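PDB 5ZLI: glutamine synthetase from Helicobacter pylori, which belongs to the glutamine synthetase family, type I beta, and assembles from twelve chains that each join a beta-grasp domain to a catalytic domain. Local coordinates for residues 115-120 with 444-449; 385-390 with 437-442. All blocks are in the same frame, centred on the assembly; numbering follows the deposited sequence.

In the fold
Both contacts lie inside the catalytic domain, their centres about 11 Å apart, and interaction 2 is nested within the chain loop closed by interaction 1. The successive pieces 437-442 and 444-449 are laid against two different helices, 377-393 and 114-128 respectively. Both contacts are largely buried, with an exposed or partly exposed margin at Q444 and K120 in the first and at E442 in the second. Interaction 1 joins a CH-pi and aliphatic core to carbon-carbonyl contacts, without a hydrogen bond, whereas interaction 2 adds facing carboxylates to its methionine and tyrosine packing. They meet through V445 against M386, a probable backbone hydrogen bond from F446 to L440, and a K441–E448 salt bridge.

Interaction 1 of 2, residues 115-120 with 444-449; sequences RSIAKK and QVFSEE
I117 and K120 of helix 114-128 pack against Q444, V445 and F446 in a mainly apolar helix-to-loop contact of the glutamine synthetase catalytic domain, where the chain leads into helix 448-466. The aromatic part is a CH-pi contact: I117 CG2 lies over one face of the F446 ring, 4.0 Å from its centroid and 20° off the ring normal. This methyl, anti to the backbone N, is displaced toward the rim, nearest F446 CE1 and CZ, and the two side chains cross at about a right angle. The other branch of I117 runs beside the loop backbone, CG1 lying 3.9 Å from V445 O. F321 meets the F446 ring edge-to-face, and I117 also touches L379 and A382 of helix 377-393.

V445 rests on the end of segment 115-120 through both methyls: CG2 lies 3.6 Å from K120 O, and CG1 comes 4.0 Å from K120 C. No hydrogen bond joins the two segments. At the end of the loop, S447 is the N-cap residue of helix 448-466, and its OG is hydrogen-bonded to E111. R115 and K119, which do not touch 444-449, both form salt bridges with D80. At the more exposed margin, the K120 chain bends at chi3 (43°), which brings CE to 3.4 Å from Q444 O.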
# COMPACT_ATOMS: atom_id res chain seq x y z
N ARG B 115 36.54 20.27 37.41
CA ARG B 115 37.02 21.62 37.21
C ARG B 115 37.78 22.14 38.45
O ARG B 115 38.71 22.95 38.31
CB ARG B 115 35.85 22.51 36.81
CG ARG B 115 36.27 23.79 36.24
CD ARG B 115 35.14 24.62 35.70
NE ARG B 115 35.22 25.89 36.40
CZ ARG B 115 35.77 27.00 35.91
NH1 ARG B 115 36.28 27.02 34.69
NH2 ARG B 115 35.82 28.09 36.66
N SER B 116 37.43 21.67 39.66
CA SER B 116 38.21 21.99 40.86
C SER B 116 39.58 21.33 40.81
O SER B 116 40.58 21.90 41.26
CB SER B 116 37.46 21.57 42.12
OG SER B 116 36.36 22.40 42.41
N ILE B 117 39.63 20.08 40.34
CA ILE B 117 40.91 19.43 40.11
C ILE B 117 41.77 20.26 39.16
O ILE B 117 42.96 20.48 39.41
CB ILE B 117 40.70 17.99 39.59
CG1 ILE B 117 40.03 17.13 40.68
CG2 ILE B 117 42.02 17.36 39.06
CD1 ILE B 117 39.69 15.69 40.26
N ALA B 118 41.17 20.79 38.09
CA ALA B 118 41.96 21.48 37.06
C ALA B 118 42.58 22.76 37.57
O ALA B 118 43.58 23.20 37.01
CB ALA B 118 41.11 21.80 35.83
N LYS B 119 42.00 23.39 38.59
CA LYS B 119 42.67 24.51 39.21
C LYS B 119 43.75 24.00 40.16
O LYS B 119 44.90 24.42 40.06
CB LYS B 119 41.65 25.34 39.96
CG LYS B 119 40.64 25.93 39.05
CD LYS B 119 39.72 26.84 39.79
CE LYS B 119 38.69 27.39 38.84
NZ LYS B 119 37.68 28.28 39.45
N LYS B 120 43.44 22.98 40.94
CA LYS B 120 44.44 22.45 41.86
C LYS B 120 45.64 21.91 41.09
O LYS B 120 46.77 21.95 41.60
CB LYS B 120 43.76 21.40 42.74
CG LYS B 120 42.78 22.04 43.74
CD LYS B 120 42.04 21.05 44.63
CE LYS B 120 42.93 19.96 45.16
NZ LYS B 120 44.15 20.47 45.83
N GLN B 444 47.83 16.51 46.73
CA GLN B 444 46.41 16.20 46.87
C GLN B 444 45.59 16.67 45.67
O GLN B 444 44.38 16.93 45.79
CB GLN B 444 45.87 16.77 48.19
CG GLN B 444 46.59 16.22 49.43
CD GLN B 444 46.54 14.68 49.53
OE1 GLN B 444 45.45 14.08 49.49
NE2 GLN B 444 47.71 14.05 49.66
N VAL B 445 46.25 16.78 44.51
CA VAL B 445 45.58 17.27 43.30
C VAL B 445 44.51 16.27 42.88
O VAL B 445 43.34 16.63 42.65
CB VAL B 445 46.61 17.53 42.18
CG1 VAL B 445 45.93 17.97 40.87
CG2 VAL B 445 47.64 18.57 42.58
N PHE B 446 44.88 15.00 42.83
CA PHE B 446 43.97 13.89 42.64
C PHE B 446 43.94 13.18 44.00
O PHE B 446 44.81 12.36 44.31
CB PHE B 446 44.46 12.95 41.51
CG PHE B 446 44.36 13.55 40.11
CD1 PHE B 446 45.15 14.64 39.73
CD2 PHE B 446 43.56 12.96 39.15
CE1 PHE B 446 45.07 15.15 38.47
CE2 PHE B 446 43.50 13.47 37.87
CZ PHE B 446 44.26 14.57 37.54
N SER B 447 42.97 13.51 44.83
CA SER B 447 42.85 12.80 46.09
C SER B 447 42.47 11.34 45.84
O SER B 447 41.86 11.00 44.83
CB SER B 447 41.84 13.50 46.98
OG SER B 447 40.54 13.12 46.64
N GLU B 448 42.83 10.47 46.78
CA GLU B 448 42.61 9.04 46.54
C GLU B 448 41.13 8.70 46.52
O GLU B 448 40.71 7.85 45.73
CB GLU B 448 43.34 8.20 47.58
CG GLU B 448 43.01 6.70 47.52
CD GLU B 448 43.90 5.86 46.64
OE1 GLU B 448 44.83 6.41 46.01
OE2 GLU B 448 43.65 4.62 46.61
N GLU B 449 40.33 9.34 47.37
CA GLU B 449 38.88 9.12 47.29
C GLU B 449 38.40 9.31 45.86
O GLU B 449 37.76 8.42 45.29
CB GLU B 449 38.15 10.04 48.26
CG GLU B 449 37.84 9.32 49.57
CD GLU B 449 37.79 10.23 50.79
OE1 GLU B 449 38.03 9.73 51.92
OE2 GLU B 449 37.51 11.44 50.63

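Interaction 2 of 2, residues 385-390 with 437-442; sequences LMAGMD and KQYLKE
M386, A387 and D390 of helix 377-393 meet Y439, L440 and E442 of the short, weakly bonded helix 438-441 and its end, a buried helix-to-helix contact in the catalytic domain. The close packing is made by M386, A387 and one side of the Y439 ring, with methyl-to-carbonyl contacts among them. M386 CB abuts L440 CD2 at 3.9 Å, while the bend at chi3 (-71°) turns the methionine CE onto carbonyl oxygens, 3.5 Å from Y439 O and 3.7 Å from E442 O. One side of the Y439 ring borders the helix: CD2 is 3.7 Å from A387 CA, which approaches obliquely, and CE2 is 3.8 Å from A387 CB. M386 O sits at the ring edge, near its plane. L440 CG lies over one ring face, toward the rim, and H314 stacks with the same ring. Y439 CB lies 3.7 Å from D390 CG, the two side chains crossing at about a right angle.

Toward solvent the contact becomes sparser. K441 is partly exposed and Q438 exposed, and neither touches segment 385-390; E442, partly exposed, reaches from this margin inward to the buried D390, its chain extended beyond CG. The two carboxylates face each other, their planes 46° apart, and E442 also touches K393. D390 OD2 is taken up by a hydrogen bond to H314 NE2. No hydrogen bond is assigned between the segments, so they meet by van der Waals packing, to which two like-charged carboxylates would probably add little attraction.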
# COMPACT_ATOMS: atom_id res chain seq x y z
N LEU B 385 49.36 17.47 32.80
CA LEU B 385 50.33 18.36 33.44
C LEU B 385 50.99 17.69 34.63
O LEU B 385 52.20 17.82 34.81
CB LEU B 385 49.68 19.67 33.83
CG LEU B 385 50.66 20.54 34.60
CD1 LEU B 385 51.87 20.99 33.77
CD2 LEU B 385 49.91 21.78 35.15
N MET B 386 50.24 16.94 35.43
CA MET B 386 50.85 16.25 36.57
C MET B 386 51.87 15.20 36.12
O MET B 386 52.79 14.89 36.88
CB MET B 386 49.80 15.55 37.43
CG MET B 386 48.79 16.43 38.14
SD MET B 386 49.43 17.68 39.26
CE MET B 386 50.04 16.69 40.61
N ALA B 387 51.72 14.65 34.93
CA ALA B 387 52.68 13.65 34.48
C ALA B 387 53.92 14.28 33.89
O ALA B 387 55.01 13.71 33.99
CB ALA B 387 52.07 12.73 33.45
N GLY B 388 53.76 15.43 33.23
CA GLY B 388 54.92 16.13 32.73
C GLY B 388 55.76 16.71 33.85
O GLY B 388 56.99 16.67 33.78
N MET B 389 55.12 17.13 34.94
CA MET B 389 55.87 17.74 36.03
C MET B 389 56.68 16.71 36.78
O MET B 389 57.80 16.99 37.21
CB MET B 389 54.94 18.47 37.00
CG MET B 389 54.38 19.77 36.48
SD MET B 389 53.26 20.52 37.70
CE MET B 389 54.46 20.92 38.98
N ASP B 390 56.13 15.50 36.94
CA ASP B 390 56.94 14.40 37.44
C ASP B 390 58.20 14.24 36.59
O ASP B 390 59.30 14.02 37.12
CB ASP B 390 56.10 13.12 37.42
CG ASP B 390 56.58 12.09 38.40
OD1 ASP B 390 56.58 12.38 39.62
OD2 ASP B 390 56.95 10.99 37.96
N LYS B 437 49.83 5.67 40.60
CA LYS B 437 48.93 6.75 40.86
C LYS B 437 49.60 7.87 41.62
O LYS B 437 48.95 8.89 41.89
CB LYS B 437 47.71 6.21 41.62
CG LYS B 437 48.03 4.97 42.45
CD LYS B 437 46.79 4.39 43.13
CE LYS B 437 47.14 3.21 44.06
NZ LYS B 437 45.93 2.47 44.56
N GLN B 438 50.90 7.74 41.89
CA GLN B 438 51.51 8.67 42.84
C GLN B 438 51.77 10.04 42.22
O GLN B 438 51.59 11.06 42.89
CB GLN B 438 52.79 8.08 43.42
CG GLN B 438 53.04 8.54 44.85
CD GLN B 438 51.85 8.30 45.77
OE1 GLN B 438 51.31 9.23 46.37
NE2 GLN B 438 51.43 7.04 45.87
N TYR B 439 52.17 10.09 40.96
CA TYR B 439 52.46 11.38 40.36
C TYR B 439 51.23 12.25 40.27
O TYR B 439 51.36 13.46 40.07
CB TYR B 439 53.05 11.19 38.98
CG TYR B 439 52.07 10.61 38.01
CD1 TYR B 439 51.85 9.24 37.96
CD2 TYR B 439 51.33 11.43 37.18
CE1 TYR B 439 50.94 8.71 37.08
CE2 TYR B 439 50.40 10.90 36.30
CZ TYR B 439 50.22 9.54 36.25
OH TYR B 439 49.31 9.01 35.38
N LEU B 440 50.03 11.67 40.37
CA LEU B 440 48.81 12.46 40.44
C LEU B 440 48.50 12.92 41.86
O LEU B 440 47.90 13.98 42.05
CB LEU B 440 47.64 11.63 39.94
CG LEU B 440 47.74 11.29 38.48
CD1 LEU B 440 46.85 10.08 38.16
CD2 LEU B 440 47.30 12.55 37.74
N LYS B 441 48.90 12.14 42.87
CA LYS B 441 48.52 12.42 44.25
C LYS B 441 49.38 13.49 44.89
O LYS B 441 49.09 13.90 46.02
CB LYS B 441 48.54 11.14 45.08
CG LYS B 441 47.30 10.34 44.81
CD LYS B 441 46.87 9.48 45.96
CE LYS B 441 47.44 8.09 45.83
NZ LYS B 441 47.08 7.22 46.97
N GLU B 442 50.43 13.93 44.20
CA GLU B 442 51.26 15.02 44.68
C GLU B 442 50.35 16.20 45.03
O GLU B 442 49.48 16.57 44.24
CB GLU B 442 52.24 15.42 43.57
CG GLU B 442 53.38 14.41 43.33
CD GLU B 442 54.05 14.56 41.95
OE1 GLU B 442 55.17 14.02 41.72
OE2 GLU B 442 53.44 15.19 41.06